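Local coordinates for protein 3',5'-cyclic-nucleotide phosphodiesterase 1 (Saccharomyces cerevisiae, PDB 4OJV) that belongs to the class-II cyclic-nucleotide phosphodiesterases, members of the metallo-hydrolase/oxidoreductase clan, and holds two zinc ions in its fold, at residues A[34-39]-A[197-202]; A[123-128]-A[154-159]; A[160-165]-A[186-191]. All coordinates share one frame; numbering follows the deposited sequence.

Interaction 1 (A[34-39]-A[197-202]); sequences ELIAVD and QKCTIF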
loop_
_atom_site.group_PDB
_atom_site.type_symbol
_atom_site.label_atom_id
_atom_site.label_comp_id
_atom_site.label_asym_id
_atom_site.label_seq_id
_atom_site.Cartn_x
_atom_site.Cartn_y
_atom_site.Cartn_z
ATOM N N GLU A 34 16.548 -4.965 17.240
ATOM C CA GLU A 34 16.816 -5.283 15.846
ATOM C C GLU A 34 15.866 -6.340 15.312
ATOM O O GLU A 34 15.517 -7.300 15.997
ATOM C CB GLU A 34 18.274 -5.714 15.658
ATOM C CG GLU A 34 19.281 -4.577 15.804
ATOM C CD GLU A 34 19.648 -4.258 17.244
ATOM O OE1 GLU A 34 19.329 -5.052 18.150
ATOM O OE2 GLU A 34 20.280 -3.200 17.472
ATOM N N LEU A 35 15.452 -6.136 14.062
ATOM C CA LEU A 35 14.490 -6.986 13.381
ATOM C C LEU A 35 14.906 -7.162 11.926
ATOM O O LEU A 35 15.480 -6.239 11.328
ATOM C CB LEU A 35 13.100 -6.341 13.408
ATOM C CG LEU A 35 12.469 -6.112 14.779
ATOM C CD1 LEU A 35 11.252 -5.202 14.693
ATOM C CD2 LEU A 35 12.112 -7.446 15.424
ATOM N N ILE A 36 14.614 -8.334 11.363
ATOM C CA ILE A 36 14.759 -8.598 9.933
ATOM C C ILE A 36 13.373 -8.585 9.298
ATOM O O ILE A 36 12.422 -9.088 9.893
ATOM C CB ILE A 36 15.413 -9.988 9.676
ATOM C CG1 ILE A 36 16.920 -9.941 9.976
ATOM C CG2 ILE A 36 15.102 -10.494 8.265
ATOM C CD1 ILE A 36 17.567 -11.307 9.952
ATOM N N ALA A 37 13.248 -8.035 8.094
ATOM C CA ALA A 37 12.029 -8.183 7.302
ATOM C C ALA A 37 12.299 -9.081 6.098
ATOM O O ALA A 37 13.327 -8.937 5.425
ATOM C CB ALA A 37 11.527 -6.823 6.837
ATOM N N VAL A 38 11.382 -10.007 5.823
ATOM C CA VAL A 38 11.357 -10.697 4.544
ATOM C C VAL A 38 10.233 -10.091 3.741
ATOM O O VAL A 38 9.068 -10.108 4.154
ATOM C CB VAL A 38 11.194 -12.223 4.666
ATOM C CG1 VAL A 38 11.309 -12.857 3.283
ATOM C CG2 VAL A 38 12.235 -12.800 5.617
ATOM N N ASP A 39 10.611 -9.557 2.582
ATOM C CA ASP A 39 9.736 -8.735 1.766
ATOM C C ASP A 39 9.323 -7.436 2.454
ATOM O O ASP A 39 9.717 -7.156 3.597
ATOM C CB ASP A 39 8.596 -9.538 1.136
ATOM C CG ASP A 39 9.056 -10.278 -0.109
ATOM O OD1 ASP A 39 10.078 -9.833 -0.696
ATOM O OD2 ASP A 39 8.408 -11.265 -0.507
ATOM N N GLN A 197 25.324 -17.070 3.464
ATOM C CA GLN A 197 25.728 -15.726 3.804
ATOM C C GLN A 197 25.309 -15.429 5.251
ATOM O O GLN A 197 24.516 -16.172 5.835
ATOM C CB GLN A 197 25.200 -14.760 2.727
ATOM C CG GLN A 197 25.998 -14.919 1.421
ATOM C CD GLN A 197 25.209 -14.732 0.120
ATOM O OE1 GLN A 197 24.245 -15.462 -0.179
ATOM N NE2 GLN A 197 25.654 -13.775 -0.688
ATOM N N LYS A 198 25.884 -14.407 5.867
ATOM C CA LYS A 198 25.616 -14.169 7.282
ATOM C C LYS A 198 24.651 -13.016 7.480
ATOM O O LYS A 198 24.726 -12.003 6.780
ATOM C CB LYS A 198 26.914 -13.909 8.057
ATOM C CG LYS A 198 28.011 -14.949 7.851
ATOM C CD LYS A 198 27.618 -16.315 8.396
ATOM C CE LYS A 198 28.625 -17.384 8.005
ATOM N NZ LYS A 198 28.164 -18.753 8.370
ATOM N N CYS A 199 23.730 -13.185 8.425
ATOM C CA CYS A 199 22.900 -12.074 8.873
ATOM C C CYS A 199 23.766 -11.118 9.689
ATOM O O CYS A 199 24.772 -11.527 10.281
ATOM C CB CYS A 199 21.717 -12.559 9.706
ATOM S SG CYS A 199 20.457 -13.476 8.782
ATOM N N THR A 200 23.370 -9.850 9.726
ATOM C CA THR A 200 24.204 -8.781 10.280
ATOM C C THR A 200 24.200 -8.725 11.808
ATOM O O THR A 200 25.220 -8.406 12.422
ATOM C CB THR A 200 23.797 -7.402 9.714
ATOM O OG1 THR A 200 22.503 -7.040 10.208
ATOM C CG2 THR A 200 23.769 -7.423 8.189
ATOM N N ILE A 201 23.063 -9.014 12.430
ATOM C CA ILE A 201 22.978 -8.922 13.895
ATOM C C ILE A 201 22.723 -10.286 14.529
ATOM O O ILE A 201 23.418 -10.680 15.482
ATOM C CB ILE A 201 21.915 -7.894 14.371
ATOM C CG1 ILE A 201 22.193 -6.498 13.790
ATOM C CG2 ILE A 201 21.807 -7.854 15.898
ATOM C CD1 ILE A 201 23.421 -5.791 14.339
ATOM N N PHE A 202 21.746 -11.019 14.001
ATOM C CA PHE A 202 21.416 -12.306 14.590
ATOM C C PHE A 202 22.457 -13.335 14.174
ATOM O O PHE A 202 23.005 -13.241 13.080
ATOM C CB PHE A 202 20.022 -12.790 14.179
ATOM C CG PHE A 202 18.920 -11.779 14.390
ATOM C CD1 PHE A 202 18.909 -10.923 15.493
ATOM C CD2 PHE A 202 17.856 -11.718 13.493
ATOM C CE1 PHE A 202 17.884 -10.004 15.672
ATOM C CE2 PHE A 202 16.827 -10.805 13.670
ATOM C CZ PHE A 202 16.841 -9.953 14.761
#

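Interaction 2 (A[123-128]-A[154-159]); sequences DYYITH and TIWGLP. With ZN (zinc ion), chain D.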
loop_
_atom_site.group_PDB
_atom_site.type_symbol
_atom_site.label_atom_id
_atom_site.label_comp_id
_atom_site.label_asym_id
_atom_site.label_seq_id
_atom_site.Cartn_x
_atom_site.Cartn_y
_atom_site.Cartn_z
ATOM N N ASP A 123 17.361 -4.767 8.193
ATOM C CA ASP A 123 17.660 -5.487 6.971
ATOM C C ASP A 123 16.361 -6.030 6.396
ATOM O O ASP A 123 15.560 -6.629 7.115
ATOM C CB ASP A 123 18.591 -6.689 7.243
ATOM C CG ASP A 123 19.988 -6.297 7.736
ATOM O OD1 ASP A 123 20.819 -5.830 6.940
ATOM O OD2 ASP A 123 20.262 -6.547 8.918
ATOM N N TYR A 124 16.174 -5.835 5.095
ATOM C CA TYR A 124 15.104 -6.476 4.338
ATOM C C TYR A 124 15.717 -7.498 3.398
ATOM O O TYR A 124 16.740 -7.208 2.759
ATOM C CB TYR A 124 14.369 -5.462 3.468
ATOM C CG TYR A 124 13.554 -4.403 4.165
ATOM C CD1 TYR A 124 14.158 -3.282 4.724
ATOM C CD2 TYR A 124 12.167 -4.496 4.211
ATOM C CE1 TYR A 124 13.399 -2.293 5.335
ATOM C CE2 TYR A 124 11.399 -3.508 4.813
ATOM C CZ TYR A 124 12.027 -2.414 5.370
ATOM O OH TYR A 124 11.288 -1.406 5.947
ATOM N N TYR A 125 15.079 -8.662 3.289
ATOM C CA TYR A 125 15.437 -9.664 2.290
ATOM C C TYR A 125 14.264 -9.746 1.334
ATOM O O TYR A 125 13.204 -10.264 1.680
ATOM C CB TYR A 125 15.747 -11.008 2.970
ATOM C CG TYR A 125 16.998 -10.911 3.809
ATOM C CD1 TYR A 125 16.934 -10.503 5.138
ATOM C CD2 TYR A 125 18.253 -11.164 3.257
ATOM C CE1 TYR A 125 18.086 -10.383 5.905
ATOM C CE2 TYR A 125 19.405 -11.036 4.008
ATOM C CZ TYR A 125 19.313 -10.640 5.324
ATOM O OH TYR A 125 20.453 -10.515 6.089
ATOM N N ILE A 126 14.447 -9.197 0.140
ATOM C CA ILE A 126 13.355 -9.052 -0.818
ATOM C C ILE A 126 13.392 -10.215 -1.797
ATOM O O ILE A 126 14.463 -10.578 -2.298
ATOM C CB ILE A 126 13.442 -7.688 -1.556
ATOM C CG1 ILE A 126 13.451 -6.523 -0.548
ATOM C CG2 ILE A 126 12.310 -7.538 -2.572
ATOM C CD1 ILE A 126 12.229 -6.423 0.352
ATOM N N THR A 127 12.226 -10.808 -2.046
ATOM C CA THR A 127 12.162 -11.996 -2.900
ATOM C C THR A 127 12.089 -11.654 -4.386
ATOM O O THR A 127 12.657 -12.339 -5.228
ATOM C CB THR A 127 10.975 -12.904 -2.514
ATOM O OG1 THR A 127 9.735 -12.218 -2.771
ATOM C CG2 THR A 127 11.080 -13.358 -1.051
ATOM N N HIS A 128 11.340 -10.607 -4.701
ATOM C CA HIS A 128 11.216 -10.105 -6.065
ATOM C C HIS A 128 10.634 -8.721 -6.005
ATOM O O HIS A 128 10.040 -8.355 -4.990
ATOM C CB HIS A 128 10.424 -11.057 -6.975
ATOM C CG HIS A 128 8.942 -11.177 -6.653
ATOM N ND1 HIS A 128 8.461 -11.657 -5.475
ATOM C CD2 HIS A 128 7.832 -10.901 -7.450
ATOM C CE1 HIS A 128 7.102 -11.692 -5.533
ATOM N NE2 HIS A 128 6.717 -11.236 -6.743
ATOM N N THR A 154 19.399 -1.736 5.191
ATOM C CA THR A 154 19.951 -2.402 4.025
ATOM C C THR A 154 18.883 -3.284 3.395
ATOM O O THR A 154 18.173 -4.025 4.094
ATOM C CB THR A 154 21.194 -3.245 4.385
ATOM O OG1 THR A 154 22.172 -2.403 5.003
ATOM C CG2 THR A 154 21.804 -3.876 3.144
ATOM N N ILE A 155 18.767 -3.191 2.074
ATOM C CA ILE A 155 17.850 -4.002 1.281
ATOM C C ILE A 155 18.714 -5.021 0.540
ATOM O O ILE A 155 19.586 -4.633 -0.256
ATOM C CB ILE A 155 17.079 -3.145 0.252
ATOM C CG1 ILE A 155 16.274 -2.027 0.929
ATOM C CG2 ILE A 155 16.177 -4.031 -0.590
ATOM C CD1 ILE A 155 15.865 -0.915 -0.020
ATOM N N TRP A 156 18.492 -6.300 0.835
ATOM C CA TRP A 156 19.225 -7.406 0.231
ATOM C C TRP A 156 18.375 -8.128 -0.767
ATOM O O TRP A 156 17.155 -8.263 -0.594
ATOM C CB TRP A 156 19.616 -8.416 1.290
ATOM C CG TRP A 156 20.442 -7.894 2.424
ATOM C CD1 TRP A 156 20.001 -7.335 3.614
ATOM C CD2 TRP A 156 21.900 -7.916 2.523
ATOM N NE1 TRP A 156 21.062 -7.013 4.423
ATOM C CE2 TRP A 156 22.230 -7.341 3.827
ATOM C CE3 TRP A 156 22.929 -8.347 1.692
ATOM C CZ2 TRP A 156 23.544 -7.200 4.257
ATOM C CZ3 TRP A 156 24.249 -8.205 2.137
ATOM C CH2 TRP A 156 24.545 -7.640 3.387
ATOM N N GLY A 157 19.007 -8.676 -1.798
ATOM C CA GLY A 157 18.299 -9.500 -2.765
ATOM C C GLY A 157 19.260 -10.102 -3.761
ATOM O O GLY A 157 20.428 -9.716 -3.821
ATOM N N LEU A 158 18.767 -11.048 -4.539
ATOM C CA LEU A 158 19.490 -11.514 -5.709
ATOM C C LEU A 158 19.507 -10.395 -6.757
ATOM O O LEU A 158 18.717 -9.454 -6.673
ATOM C CB LEU A 158 18.830 -12.783 -6.257
ATOM C CG LEU A 158 18.892 -14.039 -5.371
ATOM C CD1 LEU A 158 18.169 -15.190 -6.053
ATOM C CD2 LEU A 158 20.321 -14.424 -5.009
ATOM N N PRO A 159 20.411 -10.482 -7.756
ATOM C CA PRO A 159 20.474 -9.416 -8.766
ATOM C C PRO A 159 19.157 -9.110 -9.490
ATOM O O PRO A 159 18.887 -7.946 -9.781
ATOM C CB PRO A 159 21.530 -9.932 -9.745
ATOM C CG PRO A 159 22.427 -10.766 -8.893
ATOM C CD PRO A 159 21.513 -11.453 -7.910
HETATM ZN ZN ZN D . 4.773 -11.413 -7.708
HETATM O O HOH W 1 15.866 -11.486 -4.512
HETATM O O HOH W 2 3.770 -10.283 -6.542
#

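Interaction 3 (A[160-165]-A[186-191]); sequences HTIDVL and LKLKCL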
loop_
_atom_site.group_PDB
_atom_site.type_symbol
_atom_site.label_atom_id
_atom_site.label_comp_id
_atom_site.label_asym_id
_atom_site.label_seq_id
_atom_site.Cartn_x
_atom_site.Cartn_y
_atom_site.Cartn_z
ATOM N N HIS A 160 18.322 -10.112 -9.754
ATOM C CA HIS A 160 17.053 -9.855 -10.469
ATOM C C HIS A 160 16.152 -8.907 -9.703
ATOM O O HIS A 160 15.283 -8.250 -10.279
ATOM C CB HIS A 160 16.317 -11.155 -10.805
ATOM C CG HIS A 160 15.638 -11.804 -9.619
ATOM N ND1 HIS A 160 16.203 -12.805 -8.919
ATOM C CD2 HIS A 160 14.400 -11.557 -9.029
ATOM C CE1 HIS A 160 15.368 -13.181 -7.929
ATOM N NE2 HIS A 160 14.273 -12.410 -7.994
ATOM N N THR A 161 16.356 -8.839 -8.393
ATOM C CA THR A 161 15.628 -7.915 -7.535
ATOM C C THR A 161 16.371 -6.589 -7.412
ATOM O O THR A 161 15.799 -5.534 -7.666
ATOM C CB THR A 161 15.419 -8.539 -6.151
ATOM O OG1 THR A 161 14.572 -9.687 -6.279
ATOM C CG2 THR A 161 14.787 -7.551 -5.189
ATOM N N ILE A 162 17.645 -6.638 -7.030
ATOM C CA ILE A 162 18.376 -5.417 -6.723
ATOM C C ILE A 162 18.509 -4.496 -7.935
ATOM O O ILE A 162 18.322 -3.286 -7.828
ATOM C CB ILE A 162 19.749 -5.730 -6.086
ATOM C CG1 ILE A 162 19.560 -6.423 -4.725
ATOM C CG2 ILE A 162 20.601 -4.469 -5.973
ATOM C CD1 ILE A 162 18.839 -5.596 -3.672
ATOM N N ASP A 163 18.802 -5.085 -9.094
ATOM C CA ASP A 163 18.973 -4.289 -10.311
ATOM C C ASP A 163 17.680 -3.548 -10.658
ATOM O O ASP A 163 17.705 -2.395 -11.092
ATOM C CB ASP A 163 19.428 -5.170 -11.480
ATOM C CG ASP A 163 20.834 -5.738 -11.291
ATOM O OD1 ASP A 163 21.590 -5.253 -10.425
ATOM O OD2 ASP A 163 21.178 -6.676 -12.040
ATOM N N VAL A 164 16.545 -4.212 -10.450
ATOM C CA VAL A 164 15.254 -3.601 -10.725
ATOM C C VAL A 164 14.949 -2.485 -9.730
ATOM O O VAL A 164 14.454 -1.429 -10.112
ATOM C CB VAL A 164 14.143 -4.665 -10.739
ATOM C CG1 VAL A 164 12.760 -4.031 -10.779
ATOM C CG2 VAL A 164 14.341 -5.575 -11.940
ATOM N N LEU A 165 15.253 -2.697 -8.451
ATOM C CA LEU A 165 15.022 -1.639 -7.464
ATOM C C LEU A 165 15.852 -0.390 -7.796
ATOM O O LEU A 165 15.367 0.744 -7.680
ATOM C CB LEU A 165 15.314 -2.133 -6.044
ATOM C CG LEU A 165 14.395 -3.245 -5.531
ATOM C CD1 LEU A 165 14.786 -3.619 -4.110
ATOM C CD2 LEU A 165 12.917 -2.883 -5.609
ATOM N N LEU A 186 20.161 4.327 3.507
ATOM C CA LEU A 186 19.489 3.246 2.793
ATOM C C LEU A 186 20.443 2.694 1.756
ATOM O O LEU A 186 20.936 3.445 0.914
ATOM C CB LEU A 186 18.204 3.727 2.117
ATOM C CG LEU A 186 17.322 2.613 1.531
ATOM C CD1 LEU A 186 16.803 1.664 2.611
ATOM C CD2 LEU A 186 16.160 3.206 0.755
ATOM N N LYS A 187 20.718 1.395 1.827
ATOM C CA LYS A 187 21.650 0.736 0.916
ATOM C C LYS A 187 21.003 -0.446 0.223
ATOM O O LYS A 187 20.173 -1.127 0.818
ATOM C CB LYS A 187 22.869 0.224 1.686
ATOM C CG LYS A 187 23.791 1.311 2.210
ATOM C CD LYS A 187 25.016 0.680 2.858
ATOM C CE LYS A 187 25.881 1.711 3.564
ATOM N NZ LYS A 187 25.262 2.177 4.837
ATOM N N LEU A 188 21.388 -0.686 -1.026
ATOM C CA LEU A 188 21.016 -1.892 -1.775
ATOM C C LEU A 188 22.227 -2.805 -1.874
ATOM O O LEU A 188 23.303 -2.354 -2.293
ATOM C CB LEU A 188 20.558 -1.532 -3.191
ATOM C CG LEU A 188 19.233 -0.790 -3.365
ATOM C CD1 LEU A 188 19.080 -0.261 -4.779
ATOM C CD2 LEU A 188 18.072 -1.718 -3.056
ATOM N N LYS A 189 22.069 -4.074 -1.502
ATOM C CA LYS A 189 23.176 -5.024 -1.553
ATOM C C LYS A 189 22.743 -6.346 -2.165
ATOM O O LYS A 189 21.672 -6.882 -1.858
ATOM C CB LYS A 189 23.761 -5.238 -0.160
ATOM C CG LYS A 189 24.510 -4.030 0.375
ATOM C CD LYS A 189 25.241 -4.350 1.665
ATOM C CE LYS A 189 25.805 -3.087 2.296
ATOM N NZ LYS A 189 26.637 -3.405 3.487
ATOM N N CYS A 190 23.578 -6.875 -3.049
ATOM C CA CYS A 190 23.297 -8.150 -3.697
ATOM C C CYS A 190 23.781 -9.335 -2.880
ATOM O O CYS A 190 24.762 -9.247 -2.132
ATOM C CB CYS A 190 23.914 -8.204 -5.095
ATOM S SG CYS A 190 22.931 -7.421 -6.396
ATOM N N LEU A 191 23.064 -10.443 -3.041
ATOM C CA LEU A 191 23.440 -11.737 -2.510
ATOM C C LEU A 191 23.766 -12.655 -3.679
ATOM O O LEU A 191 23.229 -12.495 -4.777
ATOM C CB LEU A 191 22.279 -12.340 -1.720
ATOM C CG LEU A 191 21.847 -11.615 -0.450
ATOM C CD1 LEU A 191 20.475 -12.121 -0.016
ATOM C CD2 LEU A 191 22.872 -11.788 0.663
#

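Interaction 1 (A[34-39]-A[197-202])
Phe202 points its ring at the backbone of Glu34 and lies obliquely against Ile36, so one aromatic side chain meets both a polar and an apolar neighbour. Chi1 of -51° sets CG beside the backbone N, anti to the carbonyl carbon; the far end of the ring, CZ, is the part that reaches Glu34. Glu34 O lies in the ring plane at the edge, 3.2 Å from Phe202 CZ, where the partly positive C-H rim suits a carbonyl oxygen. Ile36 slides past Phe202 in the opposite direction. Its chi2 of 171° extends CD1 to 3.6 Å from Phe202 CD2, and the same methyl touches Cys199 SG at 3.8 Å. A beta-branched isoleucine and a thiol, both apolar, suit this buried place. The side chain of Glu34, partly exposed, touches through its methylenes, CB and CG: CG lies 4.0 Å from Ile201 CG1, the two side chains crossing at about a right angle. The contact thus grades from a buried end at Cys199 to an outer end at Ile201. It joins strand 35-38 of one sheet to the loop that follows strand 197-198, the edge of the other, as expected of the layered fold of this clan: strand 35-38 runs between strands 22-27 and 121-125, while strand 204-215, beside 197-198, brings Trp204 to Phe202, Ile36 and Cys199. Pro27 of strand 22-27 also packs on Phe202.

Interaction 2 (A[123-128]-A[154-159])
Asp123, Tyr124 and Tyr125 pair in parallel with Thr154, Ile155 and Trp156, joining the two strands of a beta-alpha-beta unit that includes helix 135-140. Three backbone bonds hold the register: Tyr124 N to Thr154 O (2.9 Å), Trp156 N to Tyr124 O (2.8 Å) and Ile126 N to Trp156 O (3.0 Å). Trp156 joins two side chains on one face of the sheet. Its NE1 gives a straight bond to Asp123 OD1 (2.8 Å, 179°), which lies in the indole plane, although the donor stands above the carboxylate plane. Tyr125 lies alongside in an offset stack on the five-membered ring, centroids 4.6 Å apart and planes at 8°; Thr154 CG2 packs over the opposite indole face. On the face that carries Tyr124 and Ile155, Ile155 CG2 meets Ile126 CG1 at 3.7 Å. Beyond the strand, His128 NE2 binds a zinc ion at 2.2 Å, with its ND1-H held by Thr127 OG1; His130, His213 and Asp244 are further ligands. Asp123 OD2 also bonds Thr200 OG1, so both carboxylate oxygens of this buried acid are engaged, which probably favours its charged form; the NE1 bond to OD1 and the Tyr125 stack together fix the indole's rotation.

Interaction 3 (A[160-165]-A[186-191])
Ile162 faces Leu188 and Cys190 where the helix segment 160-165 packs against strand 186-190, the two axes approaching to 8.3 Å and running roughly antiparallel at 150°. The contact joins the helix and second strand of the beta-alpha-beta unit formed by strand 153-157, helix 159-169 and strand 186-190. Ile162 carries it with all of its branches. CB sits 3.6 Å from Cys190 SG, which also touches CG2, so the sulfur nestles against the branch point of the isoleucine. CG2 reaches further to Leu188 CB at 4.0 Å. The other branch, CG1, bends at chi2 (-62°) and brings CD1 to 4.0 Å from Leu188 CD2; Ile162 and Leu188 slide past each other in opposite directions. CG1 also lies 3.6 Å from Lys189 O, a carbonyl whose backbone partner is Gly157 of the neighbouring strand; CD1 packs against it too. One helical turn on, Leu165 comes to the same leucine: its CD1 is 3.9 Å from Leu188 CD2, a methyl therefore shared by two helix residues spaced three apart. Ile155 of strand 153-157 packs against both Leu165 and Leu188, continuing the apolar layer under the helix. Strand alternation suits the sequence, since Leu188 points to the helix while Lys189 points away. On another side of the helix, Val164 packs on Ile174 of the second subunit. Apart from the Lys189 carbonyl, the groups that meet are aliphatic carbons and one thiol, so the contact probably rests on close fit and, at its inner side (Ile162, Leu165), on burial of apolar surface.

In the fold
The three contacts follow one sheet from its middle toward an edge: strands 35-38, 121-125, 153-157 and 186-190 lie side by side and parallel. Interactions 2 and 3 are neighbours, their centres 6 Å apart, and share the chain turn where strand 153-157 leads into helix 159-169. The centre of interaction 1 lies 10 Å from that of interaction 2 and 15 Å from that of interaction 3. In sequence, interaction 2 closes before interaction 3 opens, and both are nested within the long loop closed by interaction 1. Together they tie helix 159-169, the sheet holding strands 35-38 to 186-190, and the sheet edged by strand 197-198 into successive layers; His128, just past strand 121-125, is a ligand of one of the two zinc ions.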